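Local structure of synaptic vesicle membrane protein VAT-1 homolog-like (Homo sapiens, 4A27) at residues Asp314-Leu319 and Ile339-Lys344; Asn126-Tyr131 and Arg294-Lys299. The protein probably acts as an oxidoreductase of the quinone oxidoreductase branch of the zinc-containing alcohol dehydrogenase family, though its own reaction is not established. One frame throughout, in Å; residues are numbered along the deposited sequence.

Contact 1: Asp314-Leu319 and Ile339-Lys344; sequences DSLWAL and ILDVEK. With EDO (1,2-ethanediol), chain D.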
loop_
_atom_site.group_PDB
_atom_site.type_symbol
_atom_site.label_atom_id
_atom_site.label_comp_id
_atom_site.label_asym_id
_atom_site.label_seq_id
_atom_site.Cartn_x
_atom_site.Cartn_y
_atom_site.Cartn_z
ATOM N N ASP A 314 -11.835 -2.425 -28.688
ATOM C CA ASP A 314 -13.156 -3.034 -28.904
ATOM C C ASP A 314 -13.764 -2.638 -30.266
ATOM O O ASP A 314 -14.310 -3.481 -30.983
ATOM C CB ASP A 314 -14.091 -2.566 -27.814
ATOM C CG ASP A 314 -15.518 -3.075 -28.009
ATOM O OD1 ASP A 314 -15.762 -4.262 -27.786
ATOM O OD2 ASP A 314 -16.387 -2.288 -28.376
ATOM N N SER A 315 -13.679 -1.350 -30.593
ATOM C CA SER A 315 -14.416 -0.782 -31.721
ATOM C C SER A 315 -13.977 0.656 -32.014
ATOM O O SER A 315 -13.511 1.354 -31.140
ATOM C CB SER A 315 -15.912 -0.808 -31.416
ATOM O OG SER A 315 -16.131 -0.212 -30.152
ATOM N N LEU A 316 -14.133 1.053 -33.264
ATOM C CA LEU A 316 -13.813 2.381 -33.756
ATOM C C LEU A 316 -15.095 3.066 -34.151
ATOM O O LEU A 316 -15.925 2.457 -34.794
ATOM C CB LEU A 316 -12.938 2.239 -34.991
ATOM C CG LEU A 316 -11.612 1.510 -34.788
ATOM C CD1 LEU A 316 -10.923 1.356 -36.177
ATOM C CD2 LEU A 316 -10.697 2.185 -33.810
ATOM N N TRP A 317 -15.226 4.335 -33.787
ATOM C CA TRP A 317 -16.395 5.113 -34.036
ATOM C C TRP A 317 -16.081 6.430 -34.712
ATOM O O TRP A 317 -15.089 7.099 -34.375
ATOM C CB TRP A 317 -17.059 5.404 -32.681
ATOM C CG TRP A 317 -17.361 4.177 -31.940
ATOM C CD1 TRP A 317 -16.485 3.443 -31.173
ATOM C CD2 TRP A 317 -18.581 3.454 -31.959
ATOM N NE1 TRP A 317 -17.111 2.331 -30.688
ATOM C CE2 TRP A 317 -18.399 2.307 -31.157
ATOM C CE3 TRP A 317 -19.817 3.655 -32.575
ATOM C CZ2 TRP A 317 -19.424 1.380 -30.933
ATOM C CZ3 TRP A 317 -20.831 2.742 -32.363
ATOM C CH2 TRP A 317 -20.638 1.625 -31.519
ATOM N N ALA A 318 -16.982 6.845 -35.610
ATOM C CA ALA A 318 -16.916 8.176 -36.231
ATOM C C ALA A 318 -17.186 9.246 -35.171
ATOM O O ALA A 318 -17.807 8.961 -34.150
ATOM C CB ALA A 318 -17.992 8.297 -37.375
ATOM N N LEU A 319 -16.732 10.471 -35.402
ATOM C CA LEU A 319 -17.075 11.579 -34.496
ATOM C C LEU A 319 -18.585 11.757 -34.350
ATOM O O LEU A 319 -19.068 12.118 -33.280
ATOM C CB LEU A 319 -16.470 12.902 -34.957
ATOM C CG LEU A 319 -15.010 13.244 -34.695
ATOM C CD1 LEU A 319 -14.836 14.622 -35.231
ATOM C CD2 LEU A 319 -14.648 13.221 -33.207
ATOM N N ILE A 339 -12.754 3.606 -29.231
ATOM C CA ILE A 339 -11.967 4.672 -29.767
ATOM C C ILE A 339 -12.746 5.490 -30.759
ATOM O O ILE A 339 -13.431 4.950 -31.607
ATOM C CB ILE A 339 -10.777 4.103 -30.571
ATOM C CG1 ILE A 339 -9.795 3.458 -29.614
ATOM C CG2 ILE A 339 -10.123 5.220 -31.382
ATOM C CD1 ILE A 339 -9.366 4.409 -28.489
ATOM N N LEU A 340 -12.639 6.817 -30.632
ATOM C CA LEU A 340 -13.201 7.724 -31.622
ATOM C C LEU A 340 -12.124 7.901 -32.686
ATOM O O LEU A 340 -11.028 8.380 -32.380
ATOM C CB LEU A 340 -13.479 9.075 -31.012
ATOM C CG LEU A 340 -14.541 9.143 -29.919
ATOM C CD1 LEU A 340 -14.961 10.609 -29.719
ATOM C CD2 LEU A 340 -15.731 8.247 -30.283
ATOM N N ASP A 341 -12.424 7.496 -33.897
ATOM C CA ASP A 341 -11.468 7.552 -35.000
ATOM C C ASP A 341 -11.876 8.728 -35.923
ATOM O O ASP A 341 -12.883 8.654 -36.625
ATOM C CB ASP A 341 -11.519 6.211 -35.728
ATOM C CG ASP A 341 -10.551 6.117 -36.850
ATOM O OD1 ASP A 341 -10.245 7.169 -37.451
ATOM O OD2 ASP A 341 -10.147 4.979 -37.159
ATOM N N VAL A 342 -11.106 9.813 -35.888
ATOM C CA VAL A 342 -11.482 11.065 -36.582
ATOM C C VAL A 342 -11.694 10.875 -38.124
ATOM O O VAL A 342 -12.582 11.485 -38.687
ATOM C CB VAL A 342 -10.450 12.188 -36.316
ATOM C CG1 VAL A 342 -10.772 13.420 -37.134
ATOM C CG2 VAL A 342 -10.362 12.467 -34.823
ATOM N N GLU A 343 -10.908 10.011 -38.771
ATOM C CA GLU A 343 -11.049 9.790 -40.235
ATOM C C GLU A 343 -12.029 8.671 -40.604
ATOM O O GLU A 343 -12.170 8.320 -41.773
ATOM C CB GLU A 343 -9.674 9.530 -40.859
ATOM C CG GLU A 343 -8.775 10.789 -40.805
ATOM C CD GLU A 343 -7.378 10.613 -41.419
ATOM O OE1 GLU A 343 -7.057 9.536 -41.974
ATOM O OE2 GLU A 343 -6.580 11.566 -41.329
ATOM N N LYS A 344 -12.743 8.116 -39.624
ATOM C CA LYS A 344 -13.744 7.081 -39.947
ATOM C C LYS A 344 -15.056 7.689 -40.435
ATOM O O LYS A 344 -15.612 8.601 -39.819
ATOM C CB LYS A 344 -13.970 6.118 -38.778
ATOM C CG LYS A 344 -14.950 4.977 -39.094
ATOM C CD LYS A 344 -14.882 3.845 -38.073
ATOM C CE LYS A 344 -15.891 2.751 -38.412
ATOM N NZ LYS A 344 -17.182 3.102 -37.791
HETATM C C1 EDO D . -7.706 14.464 -40.936
HETATM O O1 EDO D . -6.743 14.226 -39.888
HETATM C C2 EDO D . -8.944 15.221 -40.427
HETATM O O2 EDO D . -8.540 16.396 -39.690
HETATM O O HOH W 1 -15.194 10.746 -38.140
#
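Three backbone hydrogen bonds join two parallel strands. Ile-339 N gives its proton to Ser-315 O at 3.0 Å, nearly along the C=O axis. Ile-339 O in turn takes the N-H of Trp-317 at 2.9 Å. Asp-341 N then reaches Trp-317 O at 2.7 Å, in the carbonyl plane. Leu-316 and Ile-339 lie side by side on one face of the sheet, with Leu-316 CD2 3.8 Å from Ile-339 CB. Trp-317 and Leu-340 share the other face, where Trp-317 CB meets Leu-340 CD2. Ile-339 O also lies in the plane of the indole, at its CD1 edge. Rotation of that indole is restrained by a polar chain. Trp-317 NE1 donates to Ser-315 OG at 2.8 Å, and Ser-315 OG donates to Asp-314 OD2 at 2.7 Å. The carboxylate also forms a salt bridge with Arg-328. Beyond the strands, a type I turn from Asp-341 to Lys-344 brings the lysine back over Leu-316, and Lys-344 NZ makes a weak hydrogen bond to Leu-316 O. A water accepts from Leu-319 N and lies within hydrogen-bonding distance of Val-342 O and Lys-344 O. The strands belong to a beta-alpha-beta unit whose helix 322-330 packs on Trp-317 and Leu-340. Strand 32-42 lies antiparallel to 337-341 and contacts Ile-339, Leu-340 and Val-342.

Contact 2: Asn126-Tyr131 and Arg294-Lys299; sequences NFVTAY and RGVVEK. With EDO (1,2-ethanediol), chain E.
The phenol ring of Tyr-131 meets the other helix obliquely, neither squarely on a face nor at an edge. Val-296 CG1 approaches Tyr-131 CD1 at 3.6 Å and also touches CB and CG of the tyrosine. The two side chains run past one another head to tail. Farther out, the aliphatic chain of Lys-299 lies roughly perpendicular to the tyrosine side chain, and Lys-299 CD lies only 3.1 Å from Tyr-131 OH. The ring of Phe-135 meets that of Tyr-131 with the planes at about 50°. The guanidinium of Arg-294 has an ethanediol oxygen, O1, at its edge. The 2.3 Å from Arg-294 NE to this O1 is very short for a hydrogen bond, and the diol probably comes from the crystallisation liquor. Tyr-131 CG is anti to the backbone N (chi1 -169°), and the side chain leaves its helix toward 294-299. One turn earlier, Val-128 spreads its two methyls. Val-128 CG2 meets Val-297 CG2 at 3.6 Å, while Val-128 CG1 meets Val-296 CG1 at 4.0 Å. The contact packs helix 124-137 across helix 290-305, which falls in the zinc-binding dehydrogenase range. The helix segments cross at 105°, with their axes 9.9 Å apart. Leu-300 and Ile-293 of helix 290-305 extend the apolar surface around Val-128. An alanine in place of Tyr-131 would lose the ring and hydroxyl, and would probably leave Val-296 and the Lys-299 chain less well packed. No hydrogen bond crosses between the two segments, so they are held by methyl, ring and methylene packing.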
loop_
_atom_site.group_PDB
_atom_site.type_symbol
_atom_site.label_atom_id
_atom_site.label_comp_id
_atom_site.label_asym_id
_atom_site.label_seq_id
_atom_site.Cartn_x
_atom_site.Cartn_y
_atom_site.Cartn_z
ATOM N N ASN A 126 -5.711 3.568 -19.698
ATOM C CA ASN A 126 -5.888 2.226 -19.178
ATOM C C ASN A 126 -4.592 1.649 -18.639
ATOM O O ASN A 126 -4.580 1.073 -17.522
ATOM C CB ASN A 126 -6.521 1.275 -20.187
ATOM C CG ASN A 126 -7.975 1.626 -20.526
ATOM O OD1 ASN A 126 -8.623 2.387 -19.828
ATOM N ND2 ASN A 126 -8.482 1.060 -21.605
ATOM N N PHE A 127 -3.504 1.766 -19.395
ATOM C CA PHE A 127 -2.283 1.104 -18.987
ATOM C C PHE A 127 -1.550 1.833 -17.856
ATOM O O PHE A 127 -0.965 1.176 -16.983
ATOM C CB PHE A 127 -1.358 0.795 -20.163
ATOM C CG PHE A 127 -1.781 -0.428 -20.934
ATOM C CD1 PHE A 127 -2.815 -0.352 -21.865
ATOM C CD2 PHE A 127 -1.178 -1.662 -20.692
ATOM C CE1 PHE A 127 -3.253 -1.500 -22.543
ATOM C CE2 PHE A 127 -1.603 -2.818 -21.376
ATOM C CZ PHE A 127 -2.645 -2.718 -22.308
ATOM N N VAL A 128 -1.597 3.168 -17.827
ATOM C CA VAL A 128 -0.975 3.878 -16.724
ATOM C C VAL A 128 -1.777 3.569 -15.439
ATOM O O VAL A 128 -1.210 3.358 -14.390
ATOM C CB VAL A 128 -0.858 5.428 -16.976
ATOM C CG1 VAL A 128 -0.386 6.132 -15.763
ATOM C CG2 VAL A 128 0.111 5.741 -18.155
ATOM N N THR A 129 -3.098 3.530 -15.523
ATOM C CA THR A 129 -3.897 3.241 -14.337
ATOM C C THR A 129 -3.513 1.876 -13.772
ATOM O O THR A 129 -3.265 1.703 -12.585
ATOM C CB THR A 129 -5.398 3.299 -14.691
ATOM O OG1 THR A 129 -5.719 4.633 -15.063
ATOM C CG2 THR A 129 -6.307 2.843 -13.537
ATOM N N ALA A 130 -3.498 0.901 -14.647
ATOM C CA ALA A 130 -3.160 -0.465 -14.304
ATOM C C ALA A 130 -1.792 -0.537 -13.665
ATOM O O ALA A 130 -1.604 -1.143 -12.623
ATOM C CB ALA A 130 -3.204 -1.329 -15.577
ATOM N N TYR A 131 -0.836 0.146 -14.255
ATOM C CA TYR A 131 0.533 0.035 -13.802
ATOM C C TYR A 131 0.663 0.683 -12.427
ATOM O O TYR A 131 1.289 0.121 -11.494
ATOM C CB TYR A 131 1.488 0.705 -14.794
ATOM C CG TYR A 131 2.904 0.412 -14.519
ATOM C CD1 TYR A 131 3.617 1.110 -13.561
ATOM C CD2 TYR A 131 3.548 -0.621 -15.186
ATOM C CE1 TYR A 131 4.959 0.784 -13.287
ATOM C CE2 TYR A 131 4.846 -0.926 -14.919
ATOM C CZ TYR A 131 5.559 -0.224 -13.963
ATOM O OH TYR A 131 6.906 -0.554 -13.744
ATOM N N ARG A 294 5.462 9.936 -16.345
ATOM C CA ARG A 294 6.351 9.773 -17.493
ATOM C C ARG A 294 7.239 8.565 -17.305
ATOM O O ARG A 294 7.496 7.829 -18.276
ATOM C CB ARG A 294 7.201 11.025 -17.733
ATOM C CG ARG A 294 8.140 10.940 -18.958
ATOM C CD ARG A 294 8.656 12.328 -19.429
ATOM N NE ARG A 294 7.508 13.168 -19.755
ATOM C CZ ARG A 294 6.914 13.245 -20.949
ATOM N NH1 ARG A 294 7.396 12.631 -22.012
ATOM N NH2 ARG A 294 5.838 13.983 -21.087
ATOM N N GLY A 295 7.740 8.380 -16.079
ATOM C CA GLY A 295 8.418 7.143 -15.704
ATOM C C GLY A 295 7.603 5.888 -15.975
ATOM O O GLY A 295 8.091 4.955 -16.603
ATOM N N VAL A 296 6.344 5.877 -15.525
ATOM C CA VAL A 296 5.431 4.769 -15.843
ATOM C C VAL A 296 5.260 4.559 -17.343
ATOM O O VAL A 296 5.418 3.440 -17.843
ATOM C CB VAL A 296 4.053 5.010 -15.186
ATOM C CG1 VAL A 296 2.976 4.002 -15.691
ATOM C CG2 VAL A 296 4.232 4.979 -13.662
ATOM N N VAL A 297 5.024 5.631 -18.091
ATOM C CA VAL A 297 4.835 5.496 -19.560
ATOM C C VAL A 297 6.072 4.938 -20.266
ATOM O O VAL A 297 5.971 4.124 -21.190
ATOM C CB VAL A 297 4.437 6.801 -20.203
ATOM C CG1 VAL A 297 4.536 6.692 -21.721
ATOM C CG2 VAL A 297 3.019 7.218 -19.776
ATOM N N GLU A 298 7.243 5.353 -19.810
ATOM C CA GLU A 298 8.483 4.856 -20.400
ATOM C C GLU A 298 8.636 3.367 -20.186
ATOM O O GLU A 298 8.960 2.621 -21.129
ATOM C CB GLU A 298 9.700 5.600 -19.836
ATOM C CG GLU A 298 9.817 7.029 -20.340
ATOM C CD GLU A 298 11.027 7.798 -19.738
ATOM O OE1 GLU A 298 11.826 7.202 -18.978
ATOM O OE2 GLU A 298 11.180 9.003 -20.033
ATOM N N LYS A 299 8.346 2.902 -18.975
ATOM C CA LYS A 299 8.329 1.467 -18.738
ATOM C C LYS A 299 7.196 0.776 -19.549
ATOM O O LYS A 299 7.417 -0.278 -20.122
ATOM C CB LYS A 299 8.174 1.147 -17.242
ATOM C CG LYS A 299 9.330 1.655 -16.350
ATOM C CD LYS A 299 8.979 1.447 -14.839
ATOM C CE LYS A 299 9.697 2.404 -13.871
ATOM N NZ LYS A 299 8.789 2.886 -12.758
HETATM C C1 EDO E . 8.983 15.132 -17.363
HETATM O O1 EDO E . 7.785 14.753 -18.074
HETATM C C2 EDO E . 8.279 15.870 -16.272
HETATM O O2 EDO E . 6.985 15.552 -16.798
#

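In the fold
Both segments of contact 2 precede those of contact 1 along the chain. Their centres are 24 Å apart, and their nearest atoms are about 8 Å apart without touching. Helix 290-305, half of contact 2, is followed directly by strand 313-317, half of contact 1. Contact 1 closes a local strand-helix-strand unit; contact 2 bridges 162 intervening residues. Contact 1 lies in the mixed sheet shared with the GroES-like region. Strand 337-341 pairs antiparallel with 32-42 and so brings the C-terminal part back to the early sheet. Helix 290-305 falls in the zinc-binding dehydrogenase range, which also holds strands of the six-stranded parallel, Rossmann-type sheet (order 3-2-1-4-5-6).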